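Local coordinates for mandelate racemase/muconate lactonizing enzyme family protein (Sorangium cellulosum, PDB 3S5S) that is a member of the mandelate racemase/muconate lactonizing enzyme family, pairing an N-terminal capping domain with a C-terminal barrel domain, at residues A119-L123 with W124-G128. Sequence-based numbering, arbitrary orientation.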
# COMPACT_ATOMS: atom_id res chain seq x y z
N ALA A 119 20.18 -6.80 0.49
CA ALA A 119 19.84 -6.52 1.87
C ALA A 119 19.64 -7.83 2.64
O ALA A 119 19.49 -7.82 3.89
CB ALA A 119 18.56 -5.65 1.93
N GLY A 120 19.63 -8.95 1.91
CA GLY A 120 19.42 -10.28 2.54
C GLY A 120 17.98 -10.45 3.06
O GLY A 120 17.75 -11.14 4.05
N MET A 121 17.03 -9.79 2.40
CA MET A 121 15.61 -9.77 2.81
C MET A 121 14.85 -10.52 1.71
O MET A 121 14.91 -10.10 0.57
CB MET A 121 15.08 -8.33 2.92
CG MET A 121 13.63 -8.23 3.52
SD MET A 121 12.98 -6.56 3.50
CE MET A 121 14.06 -5.86 4.72
N PRO A 122 14.20 -11.66 2.04
CA PRO A 122 13.30 -12.25 1.02
C PRO A 122 12.15 -11.29 0.65
O PRO A 122 11.67 -10.52 1.50
CB PRO A 122 12.71 -13.50 1.72
CG PRO A 122 13.18 -13.45 3.15
CD PRO A 122 14.05 -12.25 3.38
N LEU A 123 11.70 -11.35 -0.61
CA LEU A 123 10.67 -10.43 -1.12
C LEU A 123 9.31 -10.63 -0.41
O LEU A 123 8.56 -9.66 -0.21
CB LEU A 123 10.54 -10.57 -2.63
CG LEU A 123 9.72 -9.53 -3.43
CD1 LEU A 123 10.33 -8.10 -3.22
CD2 LEU A 123 9.60 -9.91 -4.94
N TRP A 124 9.00 -11.87 -0.01
CA TRP A 124 7.77 -12.17 0.72
C TRP A 124 7.77 -11.47 2.10
O TRP A 124 6.68 -11.09 2.62
CB TRP A 124 7.50 -13.70 0.86
CG TRP A 124 8.65 -14.54 1.44
CD1 TRP A 124 9.56 -15.26 0.74
CD2 TRP A 124 8.97 -14.75 2.83
NE1 TRP A 124 10.44 -15.87 1.59
CE2 TRP A 124 10.11 -15.57 2.88
CE3 TRP A 124 8.39 -14.30 4.04
CZ2 TRP A 124 10.70 -15.98 4.09
CZ3 TRP A 124 8.98 -14.68 5.24
CH2 TRP A 124 10.14 -15.51 5.26
N ALA A 125 8.95 -11.30 2.68
CA ALA A 125 9.12 -10.55 3.93
C ALA A 125 8.95 -9.08 3.70
O ALA A 125 8.26 -8.39 4.44
CB ALA A 125 10.53 -10.81 4.54
N PHE A 126 9.60 -8.58 2.66
CA PHE A 126 9.40 -7.19 2.24
C PHE A 126 7.87 -6.86 2.11
O PHE A 126 7.39 -5.88 2.67
CB PHE A 126 10.17 -6.92 0.96
CG PHE A 126 10.03 -5.49 0.45
CD1 PHE A 126 10.86 -4.47 0.95
CD2 PHE A 126 9.09 -5.18 -0.52
CE1 PHE A 126 10.72 -3.18 0.48
CE2 PHE A 126 8.96 -3.89 -0.99
CZ PHE A 126 9.77 -2.89 -0.52
N PHE A 127 7.11 -7.73 1.45
CA PHE A 127 5.68 -7.56 1.24
C PHE A 127 4.81 -7.76 2.52
O PHE A 127 3.65 -7.39 2.52
CB PHE A 127 5.18 -8.43 0.06
CG PHE A 127 5.60 -7.91 -1.31
CD1 PHE A 127 5.52 -6.54 -1.62
CD2 PHE A 127 6.06 -8.78 -2.29
CE1 PHE A 127 5.93 -6.06 -2.89
CE2 PHE A 127 6.42 -8.30 -3.61
CZ PHE A 127 6.35 -6.93 -3.89
N GLY A 128 5.37 -8.30 3.60
CA GLY A 128 4.59 -8.41 4.82
C GLY A 128 4.82 -9.70 5.59
O GLY A 128 4.60 -9.75 6.81
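Pro122, at the N-cap of a one-turn helix, lays its CB over one face of the Trp124 indole, a CH-pi contact 3.6 Å from the centroid of the five-membered ring, while its CG reaches the six-membered part. The indole can fold back under the proline because its CG stands between backbone N and carbonyl carbon (chi1 53°). The methyl of Ala125 lies over this same face, also offset toward the rim, and fills the corner beside Pro122 CD. The opening backbone bonds of the helix converge on one oxygen: Pro122 O takes a nearly straight bond from Phe126 N (3.1 Å, 168°) and a weak one from Ala125 N. Leu123 O then receives Phe127 N at 2.9 Å. Just before the cap, the extended first two torsions of Met121 carry SD to the edge of the Phe126 ring, in its plane, a Met-aromatic contact 5.2 Å from the centroid. Leu123 and Phe127 run side by side, Leu123 CG lying 3.5 Å from Phe127 CE2. Gly128 ends the turn in a Schellman motif. Leu123, Phe126 and Phe127 pack on helix 101-117, Phe127 also on helix 272-289, and Leu123 and Trp124 on Cys311 of helix 303-316, while Phe126 meets Phe126 of the second subunit, so this short turn joins the N-terminal domain to barrel helices at the dimer interface.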